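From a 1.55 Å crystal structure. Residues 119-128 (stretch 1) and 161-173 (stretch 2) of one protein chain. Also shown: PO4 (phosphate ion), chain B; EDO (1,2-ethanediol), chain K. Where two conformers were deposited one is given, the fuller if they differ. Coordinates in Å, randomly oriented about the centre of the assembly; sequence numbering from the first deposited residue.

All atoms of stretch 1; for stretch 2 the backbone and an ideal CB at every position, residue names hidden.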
# COMPACT_ATOMS: atom_id res chain seq x y z
N ASP A 119 -0.45 2.39 30.45
CA ASP A 119 -1.41 1.37 30.88
C ASP A 119 -2.71 1.65 30.12
O ASP A 119 -3.51 2.53 30.50
CB ASP A 119 -1.60 1.40 32.41
CG ASP A 119 -2.39 0.22 32.92
OD1 ASP A 119 -3.13 -0.39 32.11
OD2 ASP A 119 -2.32 -0.08 34.12
N GLN A 120 -2.91 0.92 29.02
CA GLN A 120 -4.01 1.16 28.10
C GLN A 120 -4.24 -0.12 27.31
O GLN A 120 -3.27 -0.68 26.72
CB GLN A 120 -3.64 2.32 27.13
CG GLN A 120 -4.38 2.39 25.80
CD GLN A 120 -5.80 2.90 25.94
OE1 GLN A 120 -6.00 4.01 26.42
NE2 GLN A 120 -6.81 2.09 25.51
N SER A 121 -5.49 -0.58 27.24
CA SER A 121 -5.79 -1.74 26.43
C SER A 121 -5.52 -1.44 24.96
O SER A 121 -5.83 -0.34 24.47
CB SER A 121 -7.24 -2.19 26.65
OG SER A 121 -7.53 -3.29 25.82
N ILE A 122 -4.93 -2.41 24.25
CA ILE A 122 -4.64 -2.29 22.82
C ILE A 122 -5.92 -2.53 22.02
O ILE A 122 -6.71 -3.43 22.36
CB ILE A 122 -3.57 -3.29 22.40
CG1 ILE A 122 -2.29 -3.05 23.20
CG2 ILE A 122 -3.38 -3.26 20.87
CD1 ILE A 122 -1.14 -4.01 22.87
N VAL A 123 -6.14 -1.71 20.99
CA VAL A 123 -7.25 -1.92 20.07
C VAL A 123 -6.68 -2.16 18.69
O VAL A 123 -6.15 -1.21 18.06
CB VAL A 123 -8.18 -0.67 20.02
CG1 VAL A 123 -9.31 -0.87 19.01
CG2 VAL A 123 -8.73 -0.34 21.40
N LEU A 124 -6.78 -3.39 18.22
CA LEU A 124 -6.31 -3.72 16.87
C LEU A 124 -7.32 -3.20 15.87
O LEU A 124 -8.54 -3.38 16.02
CB LEU A 124 -6.15 -5.25 16.70
CG LEU A 124 -5.15 -5.93 17.64
CD1 LEU A 124 -5.21 -7.44 17.41
CD2 LEU A 124 -3.74 -5.37 17.50
N ILE A 125 -6.79 -2.54 14.84
CA ILE A 125 -7.59 -2.13 13.69
C ILE A 125 -7.00 -2.79 12.45
O ILE A 125 -5.82 -2.66 12.17
CB ILE A 125 -7.59 -0.59 13.54
CG1 ILE A 125 -8.02 0.10 14.85
CG2 ILE A 125 -8.46 -0.16 12.36
CD1 ILE A 125 -9.47 -0.08 15.19
N ASN A 126 -7.81 -3.54 11.72
CA ASN A 126 -7.34 -4.25 10.53
C ASN A 126 -8.02 -3.71 9.29
O ASN A 126 -9.08 -3.07 9.35
CB ASN A 126 -7.63 -5.75 10.64
CG ASN A 126 -6.55 -6.48 11.41
OD1 ASN A 126 -6.84 -7.14 12.40
ND2 ASN A 126 -5.33 -6.39 10.95
N ARG A 127 -7.40 -3.97 8.13
CA ARG A 127 -8.14 -3.86 6.91
C ARG A 127 -8.83 -5.18 6.63
O ARG A 127 -8.46 -6.24 7.17
CB ARG A 127 -7.18 -3.51 5.75
CG ARG A 127 -6.54 -2.14 5.86
CD ARG A 127 -7.45 -0.98 5.41
NE ARG A 127 -7.99 -1.29 4.09
CZ ARG A 127 -7.30 -1.14 2.97
NH1 ARG A 127 -6.08 -0.64 3.00
NH2 ARG A 127 -7.83 -1.52 1.83
N ALA A 128 -9.81 -5.12 5.73
CA ALA A 128 -10.48 -6.32 5.24
C ALA A 128 -9.60 -7.18 4.36
O ALA A 128 -8.67 -6.70 3.70
CB ALA A 128 -11.75 -5.94 4.50
N UNK A 161 -7.91 7.56 10.09
CA UNK A 161 -8.79 8.38 10.93
C UNK A 161 -9.23 7.70 12.21
O UNK A 161 -9.32 8.34 13.28
CB UNK A 161 -10.03 8.78 10.13
N UNK A 162 -9.49 6.39 12.15
CA UNK A 162 -9.91 5.63 13.32
C UNK A 162 -8.73 5.50 14.29
O UNK A 162 -8.90 5.62 15.52
CB UNK A 162 -10.44 4.25 12.91
N UNK A 163 -7.53 5.26 13.77
CA UNK A 163 -6.36 5.18 14.66
C UNK A 163 -6.15 6.50 15.38
O UNK A 163 -5.89 6.52 16.58
CB UNK A 163 -5.10 4.81 13.87
N UNK A 164 -6.30 7.61 14.64
CA UNK A 164 -6.09 8.94 15.21
C UNK A 164 -6.96 9.22 16.41
O UNK A 164 -6.49 9.81 17.39
CB UNK A 164 -6.34 10.01 14.15
N UNK A 165 -8.23 8.79 16.36
CA UNK A 165 -9.20 9.13 17.38
C UNK A 165 -9.50 8.05 18.39
O UNK A 165 -10.27 8.28 19.31
CB UNK A 165 -10.51 9.54 16.70
N UNK A 166 -8.87 6.87 18.24
CA UNK A 166 -9.20 5.74 19.11
C UNK A 166 -8.09 5.42 20.09
O UNK A 166 -7.00 4.94 19.68
CB UNK A 166 -9.51 4.50 18.27
N UNK A 167 -8.33 5.67 21.40
CA UNK A 167 -7.32 5.35 22.37
C UNK A 167 -6.84 3.91 22.24
O UNK A 167 -7.66 3.00 22.06
CB UNK A 167 -7.86 5.60 23.78
N UNK A 168 -5.53 3.69 22.32
CA UNK A 168 -4.99 2.34 22.32
C UNK A 168 -4.79 1.71 20.94
O UNK A 168 -4.28 0.61 20.85
CB UNK A 168 -5.92 1.44 23.14
N UNK A 169 -5.19 2.40 19.87
CA UNK A 169 -5.27 1.79 18.52
C UNK A 169 -3.90 1.58 17.85
O UNK A 169 -3.03 2.43 17.94
CB UNK A 169 -6.13 2.67 17.61
N UNK A 170 -3.80 0.45 17.17
CA UNK A 170 -2.75 0.20 16.21
C UNK A 170 -3.31 -0.37 14.90
O UNK A 170 -4.19 -1.17 14.90
CB UNK A 170 -1.72 -0.76 16.81
N UNK A 171 -2.71 0.06 13.79
CA UNK A 171 -3.03 -0.47 12.46
C UNK A 171 -1.79 -0.34 11.58
O UNK A 171 -0.66 -0.22 12.07
CB UNK A 171 -4.22 0.26 11.84
N UNK A 172 -2.03 -0.43 10.30
CA UNK A 172 -0.95 -0.34 9.30
C UNK A 172 -1.45 0.44 8.11
O UNK A 172 -2.62 0.31 7.73
CB UNK A 172 -0.47 -1.73 8.87
N UNK A 173 -0.56 1.21 7.47
CA UNK A 173 -0.92 2.05 6.36
C UNK A 173 0.30 2.36 5.51
O UNK A 173 1.45 2.35 5.98
CB UNK A 173 -1.58 3.34 6.86
P PO4 B . -5.02 -1.64 -0.38
O1 PO4 B . -4.60 -2.01 1.03
O2 PO4 B . -5.17 -2.81 -1.28
O3 PO4 B . -6.25 -0.77 -0.40
O4 PO4 B . -3.89 -0.69 -1.01
C1 EDO K . -7.48 9.67 22.33
O1 EDO K . -6.21 9.06 22.62
C2 EDO K . -7.30 10.92 21.49
O2 EDO K . -6.52 10.61 20.33

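Position 161 is helical, and its ideal CB finds nothing of stretch 1 within 5.5 Å, so this contact sets no rule; Ser 161 is deposited. At 162 CA-to-CB points toward stretch 1, with CG2 of Ile 125 4.9 Å from the ideal CB. A medium or large apolar side chain suits the gap. It is Ile 162, whose CG2 reaches CD1 of Ile 125 at 3.8 Å.

Position 163 points sideways and has no near neighbour, so many residues would pass; Val 163 adds a loose apolar contact, its CG2 4.4 Å from CG1 of Ile 125. Positions 164 and 165 are out of reach: Ala 164 and Thr 165.

Position 166 follows the helix with phi/psi of -109/111 and points toward CG1 of Val 123, 5.4 Å from the ideal CB. A beta-branched or small apolar residue would fit. Thr 166 does two jobs: its CG2 lies 4.2 Å from Val 123 CG1, while its OG1 donates to Ile 162 O at 2.6 Å, tying the loop back to the helix.

Position 167 is second in a turn, and phi of -52° is one that proline accepts readily; the ideal CB sits 3.6 Å from OE1 of Gln 120, so a compact side chain is favoured. Pro 167 is found, its carbonyl O 3.6 Å from CG2 of Val 123.

Position 168 leaves least choice. Phi is 84°, and an ideal CB would fall 2.2 Å from Ser 121 O and 2.6 Å from Gln 120 NE2, besides jamming against the preceding carbonyl. Only glycine answers. Gly 168 is third in a type II turn running from Thr 166 to 169, and its O accepts from Val 123 N at 3.0 Å, opening the parallel strand pairing.

Position 169 pairs with Val 123 and shares its sheet face, with Ile 125 CG1 4.2 Å from the ideal CB. Small apolar residues suit this spacing; Ala 169 touches that CG1 through CB at 4.2 Å.

Position 170 turns to the other face, alongside Leu 124, where CG2 of Ile 122 and CD2 of Leu 124 offer an apolar surface. Valine, leucine or isoleucine would serve. Ile 170 packs its CG2 3.6 Å from Leu 124 CD2 and 3.9 Å from Ile 122 CG2. Its backbone bonds both ways: N to Val 123 O at 3.0 Å, and O from Ile 125 N at 2.9 Å.

At 171 the ideal CB is 3.3 Å from Ile 125 O, an acceptor that invites a short hydroxyl side chain. Ser 171 supplies it, OG donating to that O at 2.8 Å.

Position 172 starts sideways, with no atom of stretch 1 nearby, but Asn 126 ND2 and Arg 127 N are donors farther off. A long side chain ending in an acceptor could collect both. Tyr 172 does: its OH accepts from Asn 126 ND2 at 2.8 Å and Arg 127 N at 2.9 Å.

Position 173 points sideways, beyond contact; it is Val 173.

Stretch 2 (161-173) SIVATTPGAISYV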
# COMPACT_ATOMS: atom_id res chain seq x y z
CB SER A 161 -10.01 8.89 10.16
OG SER A 161 -10.66 7.83 9.49
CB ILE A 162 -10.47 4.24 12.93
CG1 ILE A 162 -11.81 4.40 12.19
CG2 ILE A 162 -10.61 3.35 14.16
CD1 ILE A 162 -12.95 4.84 13.08
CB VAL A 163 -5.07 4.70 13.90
CG1 VAL A 163 -3.78 4.95 14.71
CG2 VAL A 163 -5.22 3.22 13.55
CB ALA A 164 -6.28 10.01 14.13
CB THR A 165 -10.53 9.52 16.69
OG1 THR A 165 -11.06 8.40 15.97
CG2 THR A 165 -10.28 10.68 15.73
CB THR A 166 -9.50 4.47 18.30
OG1 THR A 166 -10.56 4.73 17.37
CG2 THR A 166 -9.88 3.30 19.22
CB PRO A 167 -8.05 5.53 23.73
CG PRO A 167 -9.10 6.56 23.44
CD PRO A 167 -9.51 6.30 22.02
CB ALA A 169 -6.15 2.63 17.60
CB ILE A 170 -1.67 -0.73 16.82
CG1 ILE A 170 -0.54 -0.97 15.84
CG2 ILE A 170 -2.30 -2.06 17.32
CD1 ILE A 170 0.69 -1.68 16.43
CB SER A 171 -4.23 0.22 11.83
OG SER A 171 -4.74 -0.56 10.74
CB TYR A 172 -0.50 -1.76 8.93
CG TYR A 172 -1.62 -2.73 8.79
CD1 TYR A 172 -2.33 -2.82 7.62
CD2 TYR A 172 -2.06 -3.50 9.88
CE1 TYR A 172 -3.39 -3.70 7.48
CE2 TYR A 172 -3.11 -4.38 9.76
CZ TYR A 172 -3.79 -4.48 8.55
OH TYR A 172 -4.85 -5.37 8.43
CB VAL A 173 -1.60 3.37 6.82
CG1 VAL A 173 -0.58 4.40 7.35
CG2 VAL A 173 -2.56 3.87 5.77
O HOH W 1 -4.25 0.35 5.19
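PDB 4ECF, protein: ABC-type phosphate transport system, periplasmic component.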